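Local coordinates for ESX-5 secretion-associated protein EspG5 (Mycobacterium marinum, PDB 6VJ5), which acts in the cytoplasm as a specific chaperone for cognate PE/PPE proteins, keeps their dimers from aggregating and is required for LipY and PE31/PPE18 secretion, at residues C[89-99]-C[111-119]. Numbering follows the deposited sequence.
Sequences LSRGKLLYGVV and IPDNEFRVV
N114 reaches from the turn before strand 115-123 to the backbone that follows strand 83-91. With chi1 at 75°, CG sits over the backbone between N and C, and the amide is turned to the carbonyls of R91 and K93. CB comes first, 3.3 Å from R91 O. ND2 then bonds to two carbonyls, R91 O at 3.0 Å and K93 O at 2.9 Å. Both oxygens lie in the amide plane, which fixes the rotation of the group. The bond to R91 O is the straighter, but ND2 stands well out of the plane of that carbonyl. OD1 accepts from a water, and L95 CD1 lies 4.0 Å from OD1, the two side chains crossing at about a right angle.

Strands 83-91 and 115-123 are antiparallel neighbours in the large antiparallel sheet of the EspG fold. L89 and F116 form a hydrogen-bonded pair, S90 and E115 a non-hydrogen-bonded one. Beyond these pairs R91 N bonds to N114 O (3.0 Å), within the type I turn P112-E115. Strand 221-231 flanks 83-91 on its other edge.

The E115 chain is extended beyond CG and passes L94 CD1 at about a right angle. Its OE2 takes G97 N, inside the type I' turn L95-V98, on its syn lone pair (2.8 Å). It also accepts from the same water, which in turn accepts from L95 N. OE1 forms a salt bridge with R117 NE (2.6 Å), met on its anti side and 27° out of the carboxylate plane. R117 NH1 has a further partner in E32 O.

P112 packs against the same turn through CG and CD, with CG 3.4 Å from V98 O. F116 CZ meets R91 NH1, the ring and guanidinium planes perpendicular. Y96 O bonds to a basic side chain of another protein's chain.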
loop_
_atom_site.group_PDB
_atom_site.type_symbol
_atom_site.label_atom_id
_atom_site.label_comp_id
_atom_site.label_asym_id
_atom_site.label_seq_id
_atom_site.Cartn_x
_atom_site.Cartn_y
_atom_site.Cartn_z
ATOM N N LEU C 89 -21.907 1.796 -17.052
ATOM C CA LEU C 89 -22.558 1.354 -18.274
ATOM C C LEU C 89 -21.835 0.142 -18.833
ATOM O O LEU C 89 -20.610 0.031 -18.736
ATOM C CB LEU C 89 -22.580 2.461 -19.326
ATOM C CG LEU C 89 -23.138 3.791 -18.827
ATOM C CD1 LEU C 89 -21.990 4.671 -18.348
ATOM C CD2 LEU C 89 -23.958 4.479 -19.893
ATOM N N SER C 90 -22.602 -0.760 -19.436
ATOM C CA SER C 90 -22.033 -1.968 -20.004
ATOM C C SER C 90 -22.645 -2.251 -21.366
ATOM O O SER C 90 -23.804 -1.929 -21.637
ATOM C CB SER C 90 -22.243 -3.185 -19.088
ATOM O OG SER C 90 -23.618 -3.366 -18.796
ATOM N N ARG C 91 -21.820 -2.827 -22.235
ATOM C CA ARG C 91 -22.280 -3.557 -23.407
ATOM C C ARG C 91 -22.456 -5.011 -22.988
ATOM O O ARG C 91 -21.483 -5.665 -22.593
ATOM C CB ARG C 91 -21.278 -3.422 -24.554
ATOM C CG ARG C 91 -21.285 -4.567 -25.550
ATOM C CD ARG C 91 -20.457 -4.222 -26.794
ATOM N NE ARG C 91 -21.031 -3.088 -27.514
ATOM C CZ ARG C 91 -20.527 -1.857 -27.512
ATOM N NH1 ARG C 91 -19.412 -1.584 -26.845
ATOM N NH2 ARG C 91 -21.136 -0.897 -28.191
ATOM N N GLY C 92 -23.686 -5.499 -23.033
ATOM C CA GLY C 92 -23.987 -6.803 -22.483
ATOM C C GLY C 92 -24.349 -6.705 -21.012
ATOM O O GLY C 92 -24.780 -5.660 -20.515
ATOM N N LYS C 93 -24.156 -7.812 -20.304
ATOM C CA LYS C 93 -24.472 -7.829 -18.881
ATOM C C LYS C 93 -23.473 -6.977 -18.103
ATOM O O LYS C 93 -22.264 -7.027 -18.345
ATOM C CB LYS C 93 -24.480 -9.259 -18.342
ATOM C CG LYS C 93 -24.838 -9.332 -16.863
ATOM C CD LYS C 93 -24.965 -10.764 -16.370
ATOM C CE LYS C 93 -25.155 -10.801 -14.855
ATOM N NZ LYS C 93 -26.358 -10.040 -14.404
ATOM N N LEU C 94 -23.990 -6.176 -17.177
ATOM C CA LEU C 94 -23.156 -5.327 -16.339
ATOM C C LEU C 94 -22.543 -6.178 -15.234
ATOM O O LEU C 94 -23.266 -6.794 -14.441
ATOM C CB LEU C 94 -23.984 -4.182 -15.760
ATOM C CG LEU C 94 -23.264 -3.221 -14.813
ATOM C CD1 LEU C 94 -22.032 -2.634 -15.480
ATOM C CD2 LEU C 94 -24.216 -2.120 -14.369
ATOM N N LEU C 95 -21.214 -6.213 -15.184
ATOM C CA LEU C 95 -20.489 -7.078 -14.266
ATOM C C LEU C 95 -20.034 -6.365 -13.002
ATOM O O LEU C 95 -19.382 -6.987 -12.157
ATOM C CB LEU C 95 -19.272 -7.676 -14.973
ATOM C CG LEU C 95 -19.564 -8.532 -16.203
ATOM C CD1 LEU C 95 -18.242 -9.009 -16.783
ATOM C CD2 LEU C 95 -20.470 -9.684 -15.851
ATOM N N TYR C 96 -20.340 -5.078 -12.865
ATOM C CA TYR C 96 -19.997 -4.308 -11.671
ATOM C C TYR C 96 -18.526 -4.464 -11.305
ATOM O O TYR C 96 -18.162 -4.612 -10.137
ATOM C CB TYR C 96 -20.910 -4.702 -10.513
ATOM C CG TYR C 96 -22.361 -4.460 -10.840
ATOM C CD1 TYR C 96 -22.892 -3.182 -10.778
ATOM C CD2 TYR C 96 -23.194 -5.500 -11.235
ATOM C CE1 TYR C 96 -24.214 -2.941 -11.085
ATOM C CE2 TYR C 96 -24.521 -5.267 -11.547
ATOM C CZ TYR C 96 -25.023 -3.984 -11.471
ATOM O OH TYR C 96 -26.343 -3.741 -11.779
ATOM N N GLY C 97 -17.668 -4.413 -12.318
ATOM C CA GLY C 97 -16.241 -4.373 -12.105
ATOM C C GLY C 97 -15.541 -5.711 -12.108
ATOM O O GLY C 97 -14.303 -5.740 -12.171
ATOM N N VAL C 98 -16.283 -6.814 -12.063
ATOM C CA VAL C 98 -15.693 -8.139 -11.925
ATOM C C VAL C 98 -15.105 -8.565 -13.266
ATOM O O VAL C 98 -15.831 -8.776 -14.240
ATOM C CB VAL C 98 -16.721 -9.166 -11.430
ATOM C CG1 VAL C 98 -16.054 -10.526 -11.253
ATOM C CG2 VAL C 98 -17.378 -8.689 -10.152
ATOM N N VAL C 99 -13.787 -8.718 -13.308
ATOM C CA VAL C 99 -13.092 -9.361 -14.417
ATOM C C VAL C 99 -12.867 -10.808 -14.007
ATOM O O VAL C 99 -12.223 -11.075 -12.986
ATOM C CB VAL C 99 -11.764 -8.655 -14.731
ATOM C CG1 VAL C 99 -11.151 -9.206 -16.001
ATOM C CG2 VAL C 99 -11.984 -7.154 -14.849
ATOM N N ILE C 111 -10.603 -3.009 -15.306
ATOM C CA ILE C 111 -12.062 -3.109 -15.304
ATOM C C ILE C 111 -12.459 -3.980 -16.482
ATOM O O ILE C 111 -11.668 -4.185 -17.421
ATOM C CB ILE C 111 -12.734 -1.718 -15.364
ATOM C CG1 ILE C 111 -12.273 -0.926 -16.586
ATOM C CG2 ILE C 111 -12.446 -0.927 -14.097
ATOM C CD1 ILE C 111 -12.978 0.413 -16.736
ATOM N N PRO C 112 -13.678 -4.525 -16.472
ATOM C CA PRO C 112 -14.096 -5.400 -17.576
ATOM C C PRO C 112 -14.103 -4.655 -18.903
ATOM O O PRO C 112 -14.496 -3.491 -18.981
ATOM C CB PRO C 112 -15.508 -5.843 -17.168
ATOM C CG PRO C 112 -15.541 -5.672 -15.669
ATOM C CD PRO C 112 -14.690 -4.453 -15.402
ATOM N N ASP C 113 -13.674 -5.350 -19.960
ATOM C CA ASP C 113 -13.583 -4.721 -21.275
ATOM C C ASP C 113 -14.931 -4.223 -21.782
ATOM O O ASP C 113 -14.965 -3.372 -22.677
ATOM C CB ASP C 113 -12.989 -5.695 -22.299
ATOM C CG ASP C 113 -11.472 -5.742 -22.260
ATOM O OD1 ASP C 113 -10.855 -4.762 -21.790
ATOM O OD2 ASP C 113 -10.894 -6.756 -22.704
ATOM N N ASN C 114 -16.036 -4.732 -21.241
ATOM C CA ASN C 114 -17.366 -4.317 -21.664
ATOM C C ASN C 114 -17.929 -3.184 -20.816
ATOM O O ASN C 114 -19.111 -2.849 -20.960
ATOM C CB ASN C 114 -18.335 -5.503 -21.606
ATOM C CG ASN C 114 -18.734 -5.857 -20.183
ATOM O OD1 ASN C 114 -17.892 -5.906 -19.288
ATOM N ND2 ASN C 114 -20.022 -6.096 -19.966
ATOM N N GLU C 115 -17.122 -2.595 -19.934
ATOM C CA GLU C 115 -17.601 -1.646 -18.939
ATOM C C GLU C 115 -17.001 -0.268 -19.188
ATOM O O GLU C 115 -15.836 -0.142 -19.577
ATOM C CB GLU C 115 -17.261 -2.127 -17.519
ATOM C CG GLU C 115 -18.329 -1.813 -16.488
ATOM C CD GLU C 115 -18.035 -2.408 -15.122
ATOM O OE1 GLU C 115 -17.723 -1.636 -14.195
ATOM O OE2 GLU C 115 -18.126 -3.646 -14.969
ATOM N N PHE C 116 -17.824 0.753 -18.971
ATOM C CA PHE C 116 -17.466 2.159 -19.103
ATOM C C PHE C 116 -17.945 2.841 -17.827
ATOM O O PHE C 116 -19.086 2.631 -17.402
ATOM C CB PHE C 116 -18.111 2.765 -20.356
ATOM C CG PHE C 116 -18.060 1.855 -21.565
ATOM C CD1 PHE C 116 -19.056 0.910 -21.782
ATOM C CD2 PHE C 116 -17.017 1.938 -22.480
ATOM C CE1 PHE C 116 -19.014 0.066 -22.890
ATOM C CE2 PHE C 116 -16.972 1.098 -23.591
ATOM C CZ PHE C 116 -17.973 0.162 -23.794
ATOM N N ARG C 117 -17.078 3.633 -17.200
ATOM C CA ARG C 117 -17.352 4.176 -15.872
ATOM C C ARG C 117 -17.311 5.694 -15.912
ATOM O O ARG C 117 -16.292 6.282 -16.286
ATOM C CB ARG C 117 -16.349 3.642 -14.847
ATOM C CG ARG C 117 -16.785 2.340 -14.179
ATOM C CD ARG C 117 -15.622 1.373 -13.952
ATOM N NE ARG C 117 -16.091 0.144 -13.317
ATOM C CZ ARG C 117 -16.070 -0.088 -12.006
ATOM N NH1 ARG C 117 -15.582 0.818 -11.166
ATOM N NH2 ARG C 117 -16.534 -1.236 -11.535
ATOM N N VAL C 118 -18.418 6.318 -15.511
ATOM C CA VAL C 118 -18.601 7.765 -15.572
ATOM C C VAL C 118 -18.847 8.290 -14.162
ATOM O O VAL C 118 -19.825 7.899 -13.510
ATOM C CB VAL C 118 -19.768 8.154 -16.495
ATOM C CG1 VAL C 118 -20.046 9.646 -16.389
ATOM C CG2 VAL C 118 -19.492 7.752 -17.927
ATOM N N VAL C 119 -17.994 9.204 -13.711
ATOM C CA VAL C 119 -18.166 9.890 -12.437
ATOM C C VAL C 119 -18.350 11.378 -12.710
ATOM O O VAL C 119 -17.559 11.986 -13.441
ATOM C CB VAL C 119 -16.975 9.648 -11.492
ATOM C CG1 VAL C 119 -17.173 10.386 -10.182
ATOM C CG2 VAL C 119 -16.804 8.161 -11.243
HETATM O O HOH W 1 -19.610 -4.943 -16.916
#